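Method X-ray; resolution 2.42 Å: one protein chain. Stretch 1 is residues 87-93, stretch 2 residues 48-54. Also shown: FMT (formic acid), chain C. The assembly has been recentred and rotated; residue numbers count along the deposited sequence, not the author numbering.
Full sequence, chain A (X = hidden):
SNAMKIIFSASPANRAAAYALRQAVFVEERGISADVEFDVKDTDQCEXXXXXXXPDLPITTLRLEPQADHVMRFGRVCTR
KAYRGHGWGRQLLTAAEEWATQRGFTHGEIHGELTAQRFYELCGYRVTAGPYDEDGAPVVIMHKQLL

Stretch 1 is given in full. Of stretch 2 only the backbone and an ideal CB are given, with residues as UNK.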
ATOM      1  N   GLY A  87       3.092 -22.245  16.468  1.00 42.41           N
ATOM      2  CA  GLY A  87       1.806 -21.759  15.992  1.00 41.63           C
ATOM      3  C   GLY A  87       1.033 -20.759  16.857  1.00 47.95           C
ATOM      4  O   GLY A  87      -0.112 -20.424  16.533  1.00 43.91           O
ATOM      5  N   TRP A  88       1.624 -20.280  17.951  1.00 36.39           N
ATOM      6  CA  TRP A  88       0.898 -19.340  18.813  1.00 46.63           C
ATOM      7  C   TRP A  88       0.575 -17.990  18.124  1.00 42.74           C
ATOM      8  O   TRP A  88      -0.550 -17.480  18.227  1.00 34.12           O
ATOM      9  CB  TRP A  88       1.612 -19.127  20.168  1.00 46.86           C
ATOM     10  CG  TRP A  88       1.727 -20.390  21.018  1.00 51.68           C
ATOM     11  CD1 TRP A  88       2.880 -21.062  21.342  1.00 51.44           C
ATOM     12  CD2 TRP A  88       0.651 -21.125  21.638  1.00 47.08           C
ATOM     13  NE1 TRP A  88       2.587 -22.160  22.127  1.00 44.58           N
ATOM     14  CE2 TRP A  88       1.233 -22.222  22.323  1.00 46.04           C
ATOM     15  CE3 TRP A  88      -0.739 -20.957  21.690  1.00 38.20           C
ATOM     16  CZ2 TRP A  88       0.465 -23.153  23.044  1.00 43.34           C
ATOM     17  CZ3 TRP A  88      -1.503 -21.881  22.412  1.00 42.42           C
ATOM     18  CH2 TRP A  88      -0.897 -22.966  23.078  1.00 40.72           C
ATOM     19  N   GLY A  89       1.551 -17.413  17.431  1.00 37.93           N
ATOM     20  CA  GLY A  89       1.298 -16.194  16.676  1.00 44.30           C
ATOM     21  C   GLY A  89       0.129 -16.349  15.706  1.00 45.39           C
ATOM     22  O   GLY A  89      -0.715 -15.459  15.573  1.00 41.98           O
ATOM     23  N   ARG A  90       0.071 -17.498  15.040  1.00 42.89           N
ATOM     24  CA  ARG A  90      -0.979 -17.784  14.064  1.00 39.59           C
ATOM     25  C   ARG A  90      -2.351 -17.872  14.730  1.00 41.31           C
ATOM     26  O   ARG A  90      -3.350 -17.391  14.181  1.00 38.60           O
ATOM     27  CB  ARG A  90      -0.649 -19.080  13.301  1.00 45.40           C
ATOM     28  CG  ARG A  90      -1.352 -19.238  11.956  1.00 51.92           C
ATOM     29  CD  ARG A  90      -0.756 -20.379  11.108  1.00 58.60           C
ATOM     30  NE  ARG A  90      -0.589 -21.601  11.887  1.00 69.54           N
ATOM     31  CZ  ARG A  90       0.572 -22.227  12.073  1.00 67.40           C
ATOM     32  NH1 ARG A  90       1.679 -21.770  11.498  1.00 68.91           N
ATOM     33  NH2 ARG A  90       0.619 -23.325  12.825  1.00 52.38           N
ATOM     34  N   GLN A  91      -2.383 -18.491  15.917  1.00 41.12           N
ATOM     35  CA  GLN A  91      -3.583 -18.578  16.748  1.00 39.31           C
ATOM     36  C   GLN A  91      -4.083 -17.184  17.171  1.00 41.12           C
ATOM     37  O   GLN A  91      -5.284 -16.893  17.101  1.00 43.94           O
ATOM     38  CB  GLN A  91      -3.290 -19.421  17.994  1.00 46.92           C
ATOM     39  CG  GLN A  91      -4.513 -19.988  18.712  1.00 58.74           C
ATOM     40  CD  GLN A  91      -4.709 -21.485  18.465  1.00 79.44           C
ATOM     41  OE1 GLN A  91      -3.811 -22.164  17.961  1.00 84.44           O
ATOM     42  NE2 GLN A  91      -5.885 -22.003  18.826  1.00 75.35           N
ATOM     43  N   LEU A  92      -3.164 -16.327  17.611  1.00 37.87           N
ATOM     44  CA  LEU A  92      -3.505 -14.953  17.994  1.00 37.49           C
ATOM     45  C   LEU A  92      -4.124 -14.175  16.826  1.00 46.39           C
ATOM     46  O   LEU A  92      -5.172 -13.524  16.978  1.00 41.12           O
ATOM     47  CB  LEU A  92      -2.271 -14.204  18.529  1.00 32.08           C
ATOM     48  CG  LEU A  92      -2.523 -12.781  19.079  1.00 39.86           C
ATOM     49  CD1 LEU A  92      -3.671 -12.741  20.104  1.00 33.27           C
ATOM     50  CD2 LEU A  92      -1.270 -12.147  19.675  1.00 39.20           C
ATOM     51  N   LEU A  93      -3.474 -14.254  15.663  1.00 40.96           N
ATOM     52  CA  LEU A  93      -3.933 -13.537  14.484  1.00 40.68           C
ATOM     53  C   LEU A  93      -5.326 -13.981  14.041  1.00 40.48           C
ATOM     54  O   LEU A  93      -6.189 -13.140  13.742  1.00 38.71           O
ATOM     55  CB  LEU A  93      -2.935 -13.688  13.335  1.00 44.66           C
ATOM     56  CG  LEU A  93      -3.326 -13.008  12.017  1.00 42.25           C
ATOM     57  CD1 LEU A  93      -3.426 -11.477  12.188  1.00 32.66           C
ATOM     58  CD2 LEU A  93      -2.346 -13.383  10.881  1.00 39.94           C
ATOM     59  N   UNK A  48      -4.277  -3.497  22.780  1.00 33.79           N
ATOM     60  CA  UNK A  48      -3.318  -4.533  22.367  1.00 30.27           C
ATOM     61  C   UNK A  48      -3.938  -5.923  22.492  1.00 38.02           C
ATOM     62  O   UNK A  48      -4.816  -6.138  23.315  1.00 38.12           O
ATOM     63  CB  UNK A  48      -2.042  -4.450  23.207  1.00 30.27           C
ATOM     64  N   UNK A  49      -3.498  -6.854  21.645  1.00 40.82           N
ATOM     65  CA  UNK A  49      -3.918  -8.251  21.743  1.00 36.31           C
ATOM     66  C   UNK A  49      -2.799  -9.081  22.372  1.00 34.53           C
ATOM     67  O   UNK A  49      -1.680  -9.080  21.859  1.00 34.60           O
ATOM     68  CB  UNK A  49      -4.291  -8.805  20.366  1.00 36.31           C
ATOM     69  N   UNK A  50      -3.100  -9.788  23.469  1.00 39.01           N
ATOM     70  CA  UNK A  50      -2.103 -10.618  24.156  1.00 30.97           C
ATOM     71  C   UNK A  50      -2.595 -12.048  24.434  1.00 38.23           C
ATOM     72  O   UNK A  50      -3.699 -12.235  24.967  1.00 39.91           O
ATOM     73  CB  UNK A  50      -1.706  -9.953  25.475  1.00 30.97           C
ATOM     74  N   UNK A  51      -1.775 -13.047  24.080  1.00 37.49           N
ATOM     75  CA  UNK A  51      -2.062 -14.461  24.393  1.00 38.24           C
ATOM     76  C   UNK A  51      -1.274 -14.954  25.622  1.00 39.75           C
ATOM     77  O   UNK A  51      -0.044 -14.873  25.666  1.00 42.23           O
ATOM     78  CB  UNK A  51      -1.731 -15.339  23.185  1.00 38.24           C
ATOM     79  N   UNK A  52      -1.998 -15.461  26.617  1.00 43.44           N
ATOM     80  CA  UNK A  52      -1.418 -15.934  27.887  1.00 40.28           C
ATOM     81  C   UNK A  52      -1.536 -17.469  28.043  1.00 45.82           C
ATOM     82  O   UNK A  52      -2.617 -18.048  27.829  1.00 46.79           O
ATOM     83  CB  UNK A  52      -2.110 -15.240  29.062  1.00 40.28           C
ATOM     84  N   UNK A  53      -0.446 -18.137  28.411  1.00 39.49           N
ATOM     85  CA  UNK A  53      -0.558 -19.553  28.772  1.00 50.17           C
ATOM     86  C   UNK A  53      -1.067 -19.643  30.201  1.00 58.72           C
ATOM     87  O   UNK A  53      -1.916 -20.470  30.526  1.00 62.80           O
ATOM     88  CB  UNK A  53       0.781 -20.277  28.622  1.00 50.17           C
ATOM     89  N   UNK A  54      -0.525 -18.776  31.048  1.00 54.44           N
ATOM     90  CA  UNK A  54      -1.007 -18.612  32.404  1.00 57.30           C
ATOM     91  C   UNK A  54      -1.162 -17.116  32.614  1.00 59.33           C
ATOM     92  O   UNK A  54      -0.712 -16.320  31.776  1.00 53.23           O
ATOM     93  CB  UNK A  54      -0.066 -19.243  33.432  1.00 57.30           C
TER
HETATM   94  C   FMT C 202       5.502 -17.449  16.369  1.00 64.17           C
HETATM   95  O1  FMT C 202       4.573 -17.785  17.108  1.00 57.02           O
HETATM   96  O2  FMT C 202       6.565 -18.066  16.266  1.00 67.40           O

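Stretch 1 forms a helix from Trp-88 to Leu-93, with Gly-87 at the N-cap. Stretch 2 begins as an extended strand. The two axes approach to 9.1 Å, with 132° between their N-to-C directions. Towards the strand the helix offers the Trp-88 indole, the Leu-92 side chain and the CB of Gln-91. The surface offered is largely carbon, so apolar partners suit it. No hydrogen bond joins the stretches.

Position 48 has extended backbone angles, and nothing of stretch 1 lies within 5.5 Å of its ideal CB. Stretch 1 sets no preference here. The residue is Tyr-48, whose OH is hydrogen-bonded elsewhere in the structure.

Position 49 points its CA-to-CB bond toward the helix. Its ideal CB is already 4.0 Å from Leu-92 CD1, so a small apolar side chain would fill the gap. Alanine or another small residue would suit. The residue is Ala-49, whose CB packs 4.0 Å from Leu-92 CD1. Its backbone also takes part, with Ala-49 O 3.8 Å from Leu-92 CD2.

Position 50 points away, as expected from strand alternation. Its phi/psi of -130/131 would suit a beta-branched residue, among many others. It is Val-50, with chi1 in the t well, and it makes no close contact with the helix.

Position 51 points toward the helix again. Its CA and Leu-92 CA are the nearest such pair across the stretches, 6.6 Å apart. The ideal CB is 4.5 Å from Leu-92 CD1, and there is room to reach towards the Trp-88 ring. Leucine, isoleucine or methionine would suit this apolar setting. The residue is Leu-51, and it has the largest area covered by stretch 1. Its CD2 lies 3.9 Å from Trp-88 CE3, while its CD1 is 4.4 Å from Gln-91 CB. The side chain touches Trp-88, Gln-91 and Leu-92, and both of its methyls lie near the indole.

Position 52 is out of reach of stretch 1, which leaves the choice open. It is Tyr-52, with its OH hydrogen-bonded elsewhere in the structure.

At position 53 the chain turns a corner, with phi/psi of -80/-42. The CA-to-CB bond points sideways and no helix atom is near the ideal CB. A long apolar side chain could still reach the indole; leucine or methionine would serve. The residue is Leu-53, and its end comes nearer. Its CD2 sits over a face of Trp-88, 4.2 Å from the centroid of the six-membered ring, in a CH-pi contact.

Position 54 is beyond reach, and stretch 1 favours no residue. It is Gln-54.

Stretch 2, residues 48-54: YAVLYLQ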
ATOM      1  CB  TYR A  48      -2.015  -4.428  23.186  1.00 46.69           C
ATOM      2  CG  TYR A  48      -1.411  -3.032  23.168  1.00 47.71           C
ATOM      3  CD1 TYR A  48      -0.378  -2.711  22.285  1.00 39.39           C
ATOM      4  CD2 TYR A  48      -1.896  -2.022  24.008  1.00 36.21           C
ATOM      5  CE1 TYR A  48       0.170  -1.429  22.251  1.00 39.74           C
ATOM      6  CE2 TYR A  48      -1.358  -0.729  23.972  1.00 37.84           C
ATOM      7  CZ  TYR A  48      -0.317  -0.439  23.089  1.00 43.92           C
ATOM      8  OH  TYR A  48       0.237   0.835  23.029  1.00 39.92           O
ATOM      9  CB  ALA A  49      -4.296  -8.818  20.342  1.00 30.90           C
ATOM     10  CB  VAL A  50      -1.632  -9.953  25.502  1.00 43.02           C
ATOM     11  CG1 VAL A  50      -0.571 -10.806  26.213  1.00 30.94           C
ATOM     12  CG2 VAL A  50      -1.109  -8.553  25.271  1.00 31.90           C
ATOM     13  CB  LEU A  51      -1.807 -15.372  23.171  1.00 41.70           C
ATOM     14  CG  LEU A  51      -2.274 -16.852  23.210  1.00 53.54           C
ATOM     15  CD1 LEU A  51      -2.602 -17.426  21.813  1.00 38.59           C
ATOM     16  CD2 LEU A  51      -1.298 -17.802  23.972  1.00 38.08           C
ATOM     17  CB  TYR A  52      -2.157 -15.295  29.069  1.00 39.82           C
ATOM     18  CG  TYR A  52      -2.118 -13.776  29.156  1.00 44.01           C
ATOM     19  CD1 TYR A  52      -1.216 -13.131  30.006  1.00 40.53           C
ATOM     20  CD2 TYR A  52      -3.010 -12.983  28.421  1.00 46.02           C
ATOM     21  CE1 TYR A  52      -1.181 -11.738  30.104  1.00 35.41           C
ATOM     22  CE2 TYR A  52      -2.986 -11.585  28.515  1.00 38.43           C
ATOM     23  CZ  TYR A  52      -2.068 -10.969  29.364  1.00 43.89           C
ATOM     24  OH  TYR A  52      -2.032  -9.585  29.474  1.00 39.41           O
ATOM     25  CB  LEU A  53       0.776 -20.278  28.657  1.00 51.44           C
ATOM     26  CG  LEU A  53       1.255 -20.583  27.245  1.00 54.91           C
ATOM     27  CD1 LEU A  53       2.377 -21.603  27.306  1.00 54.35           C
ATOM     28  CD2 LEU A  53       0.105 -21.103  26.396  1.00 58.05           C
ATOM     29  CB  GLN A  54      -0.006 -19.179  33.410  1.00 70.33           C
ATOM     30  CG  GLN A  54       0.532 -20.558  33.072  1.00 74.96           C
ATOM     31  CD  GLN A  54       1.729 -20.927  33.929  1.00 82.99           C
ATOM     32  OE1 GLN A  54       2.093 -20.198  34.860  1.00 80.01           O
ATOM     33  NE2 GLN A  54       2.357 -22.057  33.615  1.00 87.44           N
TER
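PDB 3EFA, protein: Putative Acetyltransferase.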